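Local atomic coordinates of TATA-box-binding protein (Methanococcus jannaschii, PDB entry 2Z8U), a protein that probably binds the TATA box promoter element near the transcription start site and serves as a general factor for activating archaeal genes. Residues V20-G25 against I82-I87; V59-F64 against V69-A74; A34-N39 against K92-D97. All coordinates share one frame; numbering follows the deposited sequence.

Interaction 1 of 3, residues V20-G25 against I82-I87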
ATOM      1  N   VAL B  20      27.659  -7.979 -18.482  1.00 34.73           N
ATOM      2  CA  VAL B  20      27.421  -7.475 -19.832  1.00 34.40           C
ATOM      3  C   VAL B  20      26.308  -8.268 -20.526  1.00 34.25           C
ATOM      4  O   VAL B  20      26.031  -9.427 -20.152  1.00 33.49           O
ATOM      5  CB  VAL B  20      28.696  -7.522 -20.707  1.00 34.18           C
ATOM      6  CG1 VAL B  20      29.856  -6.722 -20.063  1.00 36.34           C
ATOM      7  CG2 VAL B  20      29.132  -8.988 -21.012  1.00 34.34           C
ATOM      8  N   SER B  21      25.673  -7.635 -21.508  1.00 33.64           N
ATOM      9  CA  SER B  21      24.734  -8.337 -22.386  1.00 34.15           C
ATOM     10  C   SER B  21      25.102  -8.124 -23.835  1.00 33.88           C
ATOM     11  O   SER B  21      25.778  -7.145 -24.185  1.00 32.83           O
ATOM     12  CB  SER B  21      23.288  -7.834 -22.183  1.00 34.08           C
ATOM     13  OG  SER B  21      23.233  -6.431 -22.407  1.00 39.09           O
ATOM     14  N   THR B  22      24.641  -9.041 -24.689  1.00 32.70           N
ATOM     15  CA  THR B  22      24.734  -8.848 -26.107  1.00 33.80           C
ATOM     16  C   THR B  22      23.710  -9.756 -26.795  1.00 33.90           C
ATOM     17  O   THR B  22      22.927 -10.440 -26.121  1.00 34.41           O
ATOM     18  CB  THR B  22      26.183  -9.090 -26.632  1.00 33.71           C
ATOM     19  OG1 THR B  22      26.264  -8.637 -27.980  1.00 32.97           O
ATOM     20  CG2 THR B  22      26.571 -10.574 -26.580  1.00 33.20           C
ATOM     21  N   LYS B  23      23.696  -9.719 -28.122  1.00 33.46           N
ATOM     22  CA  LYS B  23      22.897 -10.622 -28.915  1.00 34.90           C
ATOM     23  C   LYS B  23      23.826 -11.292 -29.926  1.00 34.48           C
ATOM     24  O   LYS B  23      24.529 -10.612 -30.665  1.00 34.36           O
ATOM     25  CB  LYS B  23      21.772  -9.855 -29.613  1.00 35.52           C
ATOM     26  CG  LYS B  23      20.753 -10.781 -30.309  1.00 39.06           C
ATOM     27  CD  LYS B  23      19.471 -10.013 -30.641  1.00 42.75           C
ATOM     28  CE  LYS B  23      18.397 -10.964 -31.172  1.00 44.41           C
ATOM     29  NZ  LYS B  23      17.074 -10.544 -30.630  1.00 45.97           N
ATOM     30  N   ILE B  24      23.850 -12.618 -29.945  1.00 35.54           N
ATOM     31  CA  ILE B  24      24.797 -13.341 -30.799  1.00 36.37           C
ATOM     32  C   ILE B  24      24.159 -13.994 -32.054  1.00 36.99           C
ATOM     33  O   ILE B  24      24.850 -14.605 -32.862  1.00 37.02           O
ATOM     34  CB  ILE B  24      25.664 -14.385 -29.967  1.00 37.29           C
ATOM     35  CG1 ILE B  24      24.826 -15.594 -29.501  1.00 37.47           C
ATOM     36  CG2 ILE B  24      26.426 -13.661 -28.812  1.00 36.97           C
ATOM     37  CD1 ILE B  24      25.661 -16.712 -28.834  1.00 38.00           C
ATOM     38  N   GLY B  25      22.846 -13.862 -32.200  1.00 36.97           N
ATOM     39  CA  GLY B  25      22.119 -14.503 -33.298  1.00 38.33           C
ATOM     40  C   GLY B  25      20.635 -14.313 -33.093  1.00 39.21           C
ATOM     41  O   GLY B  25      20.246 -13.496 -32.277  1.00 38.38           O
ATOM     42  N   ILE B  82      36.089 -10.981 -24.910  1.00 34.39           N
ATOM     43  CA  ILE B  82      37.010 -12.049 -25.301  1.00 34.79           C
ATOM     44  C   ILE B  82      36.385 -13.427 -25.057  1.00 34.83           C
ATOM     45  O   ILE B  82      36.401 -14.274 -25.952  1.00 33.91           O
ATOM     46  CB  ILE B  82      38.404 -11.877 -24.624  1.00 35.00           C
ATOM     47  CG1 ILE B  82      39.092 -10.643 -25.221  1.00 35.10           C
ATOM     48  CG2 ILE B  82      39.292 -13.103 -24.819  1.00 36.22           C
ATOM     49  CD1 ILE B  82      40.297 -10.121 -24.438  1.00 35.90           C
ATOM     50  N   ALA B  83      35.826 -13.625 -23.858  1.00 34.47           N
ATOM     51  CA  ALA B  83      35.134 -14.863 -23.519  1.00 34.91           C
ATOM     52  C   ALA B  83      33.979 -15.140 -24.451  1.00 34.62           C
ATOM     53  O   ALA B  83      33.831 -16.265 -24.920  1.00 34.86           O
ATOM     54  CB  ALA B  83      34.645 -14.835 -22.078  1.00 34.62           C
ATOM     55  N   ILE B  84      33.177 -14.118 -24.716  1.00 34.64           N
ATOM     56  CA  ILE B  84      32.009 -14.268 -25.607  1.00 34.55           C
ATOM     57  C   ILE B  84      32.470 -14.639 -27.021  1.00 34.38           C
ATOM     58  O   ILE B  84      31.941 -15.566 -27.622  1.00 33.58           O
ATOM     59  CB  ILE B  84      31.090 -13.011 -25.600  1.00 34.25           C
ATOM     60  CG1 ILE B  84      30.368 -12.907 -24.251  1.00 33.72           C
ATOM     61  CG2 ILE B  84      30.024 -13.093 -26.768  1.00 34.09           C
ATOM     62  CD1 ILE B  84      29.754 -11.485 -23.914  1.00 35.24           C
ATOM     63  N   LYS B  85      33.488 -13.955 -27.544  1.00 34.18           N
ATOM     64  CA  LYS B  85      33.953 -14.290 -28.889  1.00 35.02           C
ATOM     65  C   LYS B  85      34.519 -15.733 -29.029  1.00 35.00           C
ATOM     66  O   LYS B  85      34.451 -16.333 -30.090  1.00 33.57           O
ATOM     67  CB  LYS B  85      34.879 -13.210 -29.448  1.00 36.99           C
ATOM     68  CG  LYS B  85      34.086 -11.986 -29.973  1.00 38.14           C
ATOM     69  CD  LYS B  85      34.900 -10.707 -30.044  1.00 42.99           C
ATOM     70  CE  LYS B  85      34.157  -9.601 -30.881  1.00 44.76           C
ATOM     71  NZ  LYS B  85      32.847  -8.995 -30.312  1.00 45.96           N
ATOM     72  N   LYS B  86      35.068 -16.270 -27.944  1.00 34.87           N
ATOM     73  CA  LYS B  86      35.580 -17.645 -27.925  1.00 34.87           C
ATOM     74  C   LYS B  86      34.443 -18.636 -28.073  1.00 34.02           C
ATOM     75  O   LYS B  86      34.526 -19.620 -28.845  1.00 32.79           O
ATOM     76  CB  LYS B  86      36.317 -17.894 -26.608  1.00 34.60           C
ATOM     77  CG  LYS B  86      37.741 -17.347 -26.608  1.00 37.78           C
ATOM     78  CD  LYS B  86      38.479 -17.639 -25.305  1.00 38.33           C
ATOM     79  CE  LYS B  86      39.808 -16.865 -25.257  1.00 42.96           C
ATOM     80  NZ  LYS B  86      40.518 -17.117 -23.969  1.00 46.50           N
ATOM     81  N   ILE B  87      33.368 -18.369 -27.328  1.00 33.74           N
ATOM     82  CA  ILE B  87      32.126 -19.162 -27.434  1.00 33.86           C
ATOM     83  C   ILE B  87      31.519 -19.052 -28.836  1.00 33.68           C
ATOM     84  O   ILE B  87      31.120 -20.076 -29.413  1.00 32.18           O
ATOM     85  CB  ILE B  87      31.119 -18.753 -26.328  1.00 35.06           C
ATOM     86  CG1 ILE B  87      31.740 -18.982 -24.927  1.00 35.62           C
ATOM     87  CG2 ILE B  87      29.755 -19.430 -26.514  1.00 36.90           C
ATOM     88  CD1 ILE B  87      31.877 -20.435 -24.492  1.00 40.04           C
TER

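Interaction 2 of 3, residues V59-F64 against V69-A74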
ATOM      1  N   VAL B  59      34.249 -16.962 -15.818  1.00 42.92           N
ATOM      2  CA  VAL B  59      33.078 -16.216 -16.287  1.00 41.50           C
ATOM      3  C   VAL B  59      31.954 -17.194 -16.638  1.00 40.28           C
ATOM      4  O   VAL B  59      32.214 -18.348 -16.986  1.00 40.09           O
ATOM      5  CB  VAL B  59      33.393 -15.293 -17.507  1.00 41.71           C
ATOM      6  CG1 VAL B  59      34.474 -14.254 -17.179  1.00 42.55           C
ATOM      7  CG2 VAL B  59      33.795 -16.108 -18.731  1.00 44.11           C
ATOM      8  N   ALA B  60      30.713 -16.720 -16.556  1.00 38.96           N
ATOM      9  CA  ALA B  60      29.558 -17.535 -16.869  1.00 37.54           C
ATOM     10  C   ALA B  60      28.691 -16.814 -17.894  1.00 37.66           C
ATOM     11  O   ALA B  60      28.568 -15.581 -17.869  1.00 35.29           O
ATOM     12  CB  ALA B  60      28.753 -17.824 -15.601  1.00 38.20           C
ATOM     13  N   LEU B  61      28.092 -17.590 -18.782  1.00 36.27           N
ATOM     14  CA  LEU B  61      27.223 -17.027 -19.811  1.00 36.63           C
ATOM     15  C   LEU B  61      25.859 -17.691 -19.725  1.00 35.96           C
ATOM     16  O   LEU B  61      25.762 -18.893 -19.464  1.00 35.43           O
ATOM     17  CB  LEU B  61      27.825 -17.243 -21.212  1.00 37.30           C
ATOM     18  CG  LEU B  61      29.164 -16.555 -21.562  1.00 40.38           C
ATOM     19  CD1 LEU B  61      30.358 -17.446 -21.227  1.00 43.71           C
ATOM     20  CD2 LEU B  61      29.183 -16.258 -23.031  1.00 43.62           C
ATOM     21  N   LEU B  62      24.817 -16.896 -19.946  1.00 35.60           N
ATOM     22  CA  LEU B  62      23.461 -17.374 -20.059  1.00 35.92           C
ATOM     23  C   LEU B  62      23.030 -17.062 -21.477  1.00 35.77           C
ATOM     24  O   LEU B  62      23.105 -15.904 -21.914  1.00 34.96           O
ATOM     25  CB  LEU B  62      22.547 -16.687 -19.035  1.00 36.55           C
ATOM     26  CG  LEU B  62      21.022 -16.914 -19.102  1.00 35.93           C
ATOM     27  CD1 LEU B  62      20.625 -18.372 -18.970  1.00 37.00           C
ATOM     28  CD2 LEU B  62      20.323 -16.072 -18.033  1.00 37.05           C
ATOM     29  N   ILE B  63      22.664 -18.110 -22.217  1.00 35.86           N
ATOM     30  CA  ILE B  63      22.321 -17.957 -23.624  1.00 36.23           C
ATOM     31  C   ILE B  63      20.857 -18.328 -23.880  1.00 36.92           C
ATOM     32  O   ILE B  63      20.426 -19.420 -23.509  1.00 35.67           O
ATOM     33  CB  ILE B  63      23.211 -18.838 -24.536  1.00 36.50           C
ATOM     34  CG1 ILE B  63      24.703 -18.648 -24.204  1.00 36.90           C
ATOM     35  CG2 ILE B  63      22.887 -18.553 -26.019  1.00 36.95           C
ATOM     36  CD1 ILE B  63      25.647 -19.537 -24.985  1.00 36.32           C
ATOM     37  N   PHE B  64      20.126 -17.443 -24.560  1.00 36.52           N
ATOM     38  CA  PHE B  64      18.722 -17.701 -24.888  1.00 38.04           C
ATOM     39  C   PHE B  64      18.529 -18.035 -26.376  1.00 37.35           C
ATOM     40  O   PHE B  64      19.364 -17.681 -27.207  1.00 36.16           O
ATOM     41  CB  PHE B  64      17.881 -16.480 -24.495  1.00 38.89           C
ATOM     42  CG  PHE B  64      17.721 -16.303 -23.004  1.00 40.96           C
ATOM     43  CD1 PHE B  64      16.831 -17.107 -22.285  1.00 41.63           C
ATOM     44  CD2 PHE B  64      18.447 -15.342 -22.328  1.00 42.46           C
ATOM     45  CE1 PHE B  64      16.669 -16.945 -20.904  1.00 42.81           C
ATOM     46  CE2 PHE B  64      18.288 -15.161 -20.942  1.00 44.84           C
ATOM     47  CZ  PHE B  64      17.392 -15.970 -20.234  1.00 41.60           C
ATOM     48  N   VAL B  69      22.397 -12.898 -24.744  1.00 35.77           N
ATOM     49  CA  VAL B  69      23.418 -13.457 -23.891  1.00 35.80           C
ATOM     50  C   VAL B  69      23.628 -12.485 -22.712  1.00 36.97           C
ATOM     51  O   VAL B  69      23.703 -11.249 -22.896  1.00 37.71           O
ATOM     52  CB  VAL B  69      24.754 -13.690 -24.671  1.00 35.02           C
ATOM     53  CG1 VAL B  69      25.892 -14.158 -23.723  1.00 37.67           C
ATOM     54  CG2 VAL B  69      24.575 -14.704 -25.819  1.00 36.08           C
ATOM     55  N   ASN B  70      23.697 -13.042 -21.502  1.00 37.29           N
ATOM     56  CA  ASN B  70      24.100 -12.296 -20.305  1.00 38.35           C
ATOM     57  C   ASN B  70      25.355 -12.976 -19.775  1.00 37.84           C
ATOM     58  O   ASN B  70      25.471 -14.208 -19.819  1.00 37.15           O
ATOM     59  CB  ASN B  70      22.995 -12.313 -19.252  1.00 38.69           C
ATOM     60  CG  ASN B  70      21.742 -11.537 -19.686  1.00 43.83           C
ATOM     61  OD1 ASN B  70      21.817 -10.535 -20.412  1.00 48.45           O
ATOM     62  ND2 ASN B  70      20.580 -12.009 -19.246  1.00 47.89           N
ATOM     63  N   CYS B  71      26.313 -12.182 -19.313  1.00 38.06           N
ATOM     64  CA  CYS B  71      27.613 -12.715 -18.928  1.00 37.54           C
ATOM     65  C   CYS B  71      28.092 -12.031 -17.656  1.00 37.03           C
ATOM     66  O   CYS B  71      28.104 -10.805 -17.568  1.00 35.70           O
ATOM     67  CB  CYS B  71      28.637 -12.545 -20.074  1.00 37.58           C
ATOM     68  SG  CYS B  71      30.364 -12.864 -19.628  1.00 39.46           S
ATOM     69  N   THR B  72      28.476 -12.858 -16.684  1.00 36.16           N
ATOM     70  CA  THR B  72      28.895 -12.417 -15.362  1.00 36.03           C
ATOM     71  C   THR B  72      30.298 -12.952 -15.087  1.00 35.49           C
ATOM     72  O   THR B  72      30.734 -13.914 -15.718  1.00 34.34           O
ATOM     73  CB  THR B  72      27.884 -12.951 -14.296  1.00 36.44           C
ATOM     74  OG1 THR B  72      28.177 -12.376 -13.027  1.00 41.82           O
ATOM     75  CG2 THR B  72      27.952 -14.456 -14.191  1.00 33.62           C
ATOM     76  N   GLY B  73      31.010 -12.314 -14.158  1.00 35.56           N
ATOM     77  CA  GLY B  73      32.271 -12.838 -13.669  1.00 34.90           C
ATOM     78  C   GLY B  73      33.500 -12.131 -14.192  1.00 35.18           C
ATOM     79  O   GLY B  73      34.560 -12.174 -13.549  1.00 34.52           O
ATOM     80  N   ALA B  74      33.382 -11.499 -15.361  1.00 35.01           N
ATOM     81  CA  ALA B  74      34.520 -10.813 -15.975  1.00 35.31           C
ATOM     82  C   ALA B  74      34.953  -9.593 -15.152  1.00 35.47           C
ATOM     83  O   ALA B  74      34.128  -8.955 -14.499  1.00 34.80           O
ATOM     84  CB  ALA B  74      34.187 -10.407 -17.387  1.00 35.87           C
TER

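Interaction 3 of 3, residues A34-N39 against K92-D97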
ATOM      1  N   ALA B  34      24.358 -26.982 -26.484  1.00 33.10           N
ATOM      2  CA  ALA B  34      24.715 -27.882 -25.387  1.00 33.04           C
ATOM      3  C   ALA B  34      25.557 -29.080 -25.834  1.00 33.59           C
ATOM      4  O   ALA B  34      26.370 -29.601 -25.057  1.00 33.71           O
ATOM      5  CB  ALA B  34      23.462 -28.337 -24.646  1.00 33.05           C
ATOM      6  N   MET B  35      25.384 -29.513 -27.083  1.00 32.75           N
ATOM      7  CA  MET B  35      26.220 -30.586 -27.632  1.00 33.53           C
ATOM      8  C   MET B  35      27.690 -30.203 -27.784  1.00 34.24           C
ATOM      9  O   MET B  35      28.556 -31.067 -27.817  1.00 33.94           O
ATOM     10  CB  MET B  35      25.708 -31.041 -28.991  1.00 32.47           C
ATOM     11  CG  MET B  35      24.404 -31.781 -28.922  1.00 32.73           C
ATOM     12  SD  MET B  35      23.900 -32.213 -30.585  1.00 33.02           S
ATOM     13  CE  MET B  35      22.445 -33.141 -30.277  1.00 32.62           C
ATOM     14  N   ILE B  36      27.982 -28.922 -27.888  1.00 35.47           N
ATOM     15  CA  ILE B  36      29.377 -28.572 -28.142  1.00 37.44           C
ATOM     16  C   ILE B  36      30.060 -27.790 -27.037  1.00 38.48           C
ATOM     17  O   ILE B  36      31.270 -27.931 -26.854  1.00 38.98           O
ATOM     18  CB  ILE B  36      29.578 -27.894 -29.509  1.00 38.09           C
ATOM     19  CG1 ILE B  36      28.729 -26.640 -29.601  1.00 38.62           C
ATOM     20  CG2 ILE B  36      29.336 -28.916 -30.664  1.00 37.52           C
ATOM     21  CD1 ILE B  36      28.901 -25.839 -30.863  1.00 42.13           C
ATOM     22  N   LEU B  37      29.321 -26.972 -26.302  1.00 39.42           N
ATOM     23  CA  LEU B  37      29.935 -26.287 -25.166  1.00 41.01           C
ATOM     24  C   LEU B  37      30.170 -27.242 -24.009  1.00 42.55           C
ATOM     25  O   LEU B  37      29.246 -27.902 -23.543  1.00 42.64           O
ATOM     26  CB  LEU B  37      29.101 -25.104 -24.691  1.00 40.04           C
ATOM     27  CG  LEU B  37      28.844 -23.988 -25.695  1.00 39.32           C
ATOM     28  CD1 LEU B  37      28.148 -22.837 -24.979  1.00 38.04           C
ATOM     29  CD2 LEU B  37      30.137 -23.525 -26.360  1.00 40.29           C
ATOM     30  N   GLU B  38      31.414 -27.299 -23.548  1.00 44.64           N
ATOM     31  CA  GLU B  38      31.726 -28.002 -22.310  1.00 47.05           C
ATOM     32  C   GLU B  38      31.224 -27.159 -21.137  1.00 47.37           C
ATOM     33  O   GLU B  38      31.227 -25.930 -21.214  1.00 48.54           O
ATOM     34  CB  GLU B  38      33.232 -28.253 -22.199  1.00 47.41           C
ATOM     35  CG  GLU B  38      33.782 -29.283 -23.198  1.00 50.46           C
ATOM     36  CD  GLU B  38      33.410 -30.726 -22.870  1.00 55.12           C
ATOM     37  OE1 GLU B  38      33.491 -31.119 -21.680  1.00 56.41           O
ATOM     38  OE2 GLU B  38      33.052 -31.479 -23.813  1.00 56.79           O
ATOM     39  N   ASN B  39      30.768 -27.816 -20.073  1.00 48.14           N
ATOM     40  CA  ASN B  39      30.295 -27.126 -18.869  1.00 48.36           C
ATOM     41  C   ASN B  39      28.923 -26.477 -19.052  1.00 47.91           C
ATOM     42  O   ASN B  39      28.607 -25.493 -18.360  1.00 49.06           O
ATOM     43  CB  ASN B  39      31.296 -26.042 -18.424  1.00 48.80           C
ATOM     44  CG  ASN B  39      32.673 -26.597 -18.099  1.00 49.89           C
ATOM     45  OD1 ASN B  39      33.675 -25.895 -18.230  1.00 51.23           O
ATOM     46  ND2 ASN B  39      32.730 -27.853 -17.668  1.00 50.78           N
ATOM     47  N   LYS B  92      30.145 -21.004 -34.283  1.00 33.03           N
ATOM     48  CA  LYS B  92      30.385 -20.828 -35.718  1.00 33.73           C
ATOM     49  C   LYS B  92      31.052 -22.072 -36.325  1.00 33.12           C
ATOM     50  O   LYS B  92      30.635 -22.549 -37.374  1.00 32.92           O
ATOM     51  CB  LYS B  92      31.231 -19.572 -36.020  1.00 34.19           C
ATOM     52  CG  LYS B  92      31.745 -19.522 -37.461  1.00 35.61           C
ATOM     53  CD  LYS B  92      32.500 -18.228 -37.785  1.00 35.90           C
ATOM     54  CE  LYS B  92      32.984 -18.235 -39.248  1.00 39.98           C
ATOM     55  NZ  LYS B  92      34.140 -17.309 -39.452  1.00 43.14           N
ATOM     56  N   ASP B  93      32.087 -22.578 -35.653  1.00 33.03           N
ATOM     57  CA  ASP B  93      32.807 -23.769 -36.106  1.00 33.37           C
ATOM     58  C   ASP B  93      31.859 -24.964 -36.189  1.00 33.35           C
ATOM     59  O   ASP B  93      31.953 -25.783 -37.112  1.00 32.90           O
ATOM     60  CB  ASP B  93      33.979 -24.069 -35.165  1.00 33.58           C
ATOM     61  CG  ASP B  93      35.166 -23.165 -35.401  1.00 35.91           C
ATOM     62  OD1 ASP B  93      35.142 -22.397 -36.393  1.00 37.37           O
ATOM     63  OD2 ASP B  93      36.112 -23.198 -34.577  1.00 36.53           O
ATOM     64  N   ALA B  94      30.940 -25.046 -35.223  1.00 32.70           N
ATOM     65  CA  ALA B  94      29.922 -26.091 -35.188  1.00 34.05           C
ATOM     66  C   ALA B  94      28.860 -25.977 -36.280  1.00 34.58           C
ATOM     67  O   ALA B  94      28.102 -26.912 -36.489  1.00 35.48           O
ATOM     68  CB  ALA B  94      29.255 -26.161 -33.822  1.00 33.36           C
ATOM     69  N   GLY B  95      28.845 -24.864 -37.003  1.00 34.93           N
ATOM     70  CA  GLY B  95      27.866 -24.665 -38.062  1.00 36.14           C
ATOM     71  C   GLY B  95      26.609 -23.976 -37.546  1.00 37.53           C
ATOM     72  O   GLY B  95      25.584 -23.958 -38.226  1.00 36.75           O
ATOM     73  N   ILE B  96      26.682 -23.423 -36.339  1.00 37.69           N
ATOM     74  CA  ILE B  96      25.550 -22.692 -35.765  1.00 39.69           C
ATOM     75  C   ILE B  96      25.638 -21.247 -36.188  1.00 40.20           C
ATOM     76  O   ILE B  96      26.690 -20.604 -36.062  1.00 40.29           O
ATOM     77  CB  ILE B  96      25.466 -22.825 -34.213  1.00 39.89           C
ATOM     78  CG1 ILE B  96      25.079 -24.256 -33.834  1.00 41.15           C
ATOM     79  CG2 ILE B  96      24.413 -21.868 -33.664  1.00 40.07           C
ATOM     80  CD1 ILE B  96      25.692 -24.799 -32.539  1.00 42.40           C
ATOM     81  N   ASP B  97      24.535 -20.736 -36.712  1.00 40.55           N
ATOM     82  CA  ASP B  97      24.512 -19.406 -37.254  1.00 41.09           C
ATOM     83  C   ASP B  97      24.607 -18.344 -36.148  1.00 40.84           C
ATOM     84  O   ASP B  97      23.685 -18.217 -35.346  1.00 41.36           O
ATOM     85  CB  ASP B  97      23.236 -19.187 -38.045  1.00 41.60           C
ATOM     86  CG  ASP B  97      23.268 -17.902 -38.821  1.00 44.40           C
ATOM     87  OD1 ASP B  97      24.380 -17.473 -39.196  1.00 46.92           O
ATOM     88  OD2 ASP B  97      22.192 -17.307 -39.048  1.00 49.79           O
TER

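Interaction 1 of 3, residues V20-G25 against I82-I87
I84 lies over V20, T22 and I24, and these four buried residues join the long helix 77-94 to strand 14-23. This is the helix-on-sheet packing of the TBP saddle, in which the long helix of a half lies across the convex side of a curved antiparallel sheet. The contact is entirely apolar, with no hydrogen bond between the segments, and it is built from branch ends of one isoleucine.

I84 divides its two arms between the partners. With chi1 at -70° and chi2 extended, CG1 carries CD1 toward the strand, where it sits 3.9 Å from CG2 of V20; the two side chains run past each other in opposite senses. The same CD1 is 4.3 Å from the methyl CG2 of T22, so it touches two residues that point to the same side of the strand. The other arm, CG2, goes to I24, just past the strand end, and I88 and L91 of the same helix also pack against I24.

Polar groups are satisfied elsewhere. T22 OG1 is hydrogen-bonded to the carbonyl O of E103, while its methyl serves the helix; S21, pointing away from the helix, bonds through OG to Q107 NE2. At the loop end of the contact, I24 CG2 meets I84 CG2 at 4.2 Å, the two side chains set at a slant to each other.

Interaction 2 of 3, residues V59-F64 against V69-A74
A60 pairs with T72 and L62 with N70 in an antiparallel beta hairpin, formed by strands 59-63 and 68-72 within one half of the TBP saddle. The strand directions differ by 163°, and the axes come within 4.6 Å.

Four backbone hydrogen bonds tie the strands. In the first hydrogen-bonded pair, A60 N donates to T72 O at 2.9 Å and T72 N returns a bond to A60 O. In the second, L62 N reaches N70 O at 2.8 Å and N70 N donates to L62 O. The carbonyls also receive CA-H...O contacts from the opposite strand, as where C71 CA lies 3.2 Å from A60 O.

The apolar packing differs on the two faces. L61, I63, V69 and C71 point to the helix-bearing side, where L61 touches I84. V69 has CG1 anti to its backbone N (chi1 174°), which brings that methyl 4.0 Å from L61 CD2; its CG2 meets CG2 of I63. C71, from a non-hydrogen-bonded pair, lies beside L61 with its CB.

A60, L62, N70 and T72 occupy the other, concave face, the side that grips DNA in TBP complexes. Here, without DNA, L126 of the second subunit packs on A60, L62 and T72. Next to N70, the F64 ring turns an edge toward the asparagine's amide end.

Past the last bonded pair the chain turns at G73, whose phi is positive (105°). This bend places A74 beside V59, with V59 CG1 3.9 Å from A74 CB, while on the concave face A60 CB rests 3.7 Å from T72 CG2.

Interaction 3 of 3, residues A34-N39 against K92-D97
I36 and I96 reach toward each other tip to tip, their CD1 methyls 3.8 Å apart as modelled, a value only approximate because I36 CD1 is doubtfully placed. Between them they span from the C-terminal part of helix 30-36 to the turn that follows helix 77-94. I36 holds CG1 between its own backbone N and carbonyl carbon (chi1 58°), which directs that arm toward A94 and I96. I96 reaches back toward I36 from its side, with CG1 beside its backbone N.

A94 completes the group. Its CB also points at I36, where CG2 of I36 lies 4.2 Å from it. The approach of I36 CD1 to the same CB is too short in the model to be trusted, which is why the exact place of that methyl stays open. No hydrogen bond crosses between the segments: the contact is small and apolar, with I96 buried and A94 exposed.

Nearby packing ties the region further into the fold. I36 also touches L91 of the long helix, and L37, next in the chain, lies on I87, E90 and L91. Two charged residues of the last turn look to other partners, K92 to E100 and D93 to K89, both as salt bridges.

The turn that brings I96 round is set by G95, which leaves the helix with a positive phi of 91° and bonds through its N to K92 O at 2.9 Å. Two bonds back into the last turn make it a Schellman motif, the classic glycine-terminated C-cap, here closing the long helix of a TBP half.

Overall arrangement
All three contacts belong to one half of the saddle. Interaction 2 supplies sheet strands; interaction 1 lays helix 77-94 on neighbouring strand 14-23, and its centre is about 8 Å from that of interaction 2. Interaction 3, about 13 Å from the centre of interaction 1 and 16 Å from that of interaction 2, joins the far end of the same helix to helix 30-36. Along the chain, the hairpin of interaction 2 is nested inside the loops closed by the other two, whose segments alternate. L37 of interaction 3 also reaches I63 of interaction 2, while backbone hydrogen bonds between V20 and C71 and between T22 and V69 join interactions 1 and 2. Helices thus back the sheet, whose concave face remains the probable DNA-binding surface.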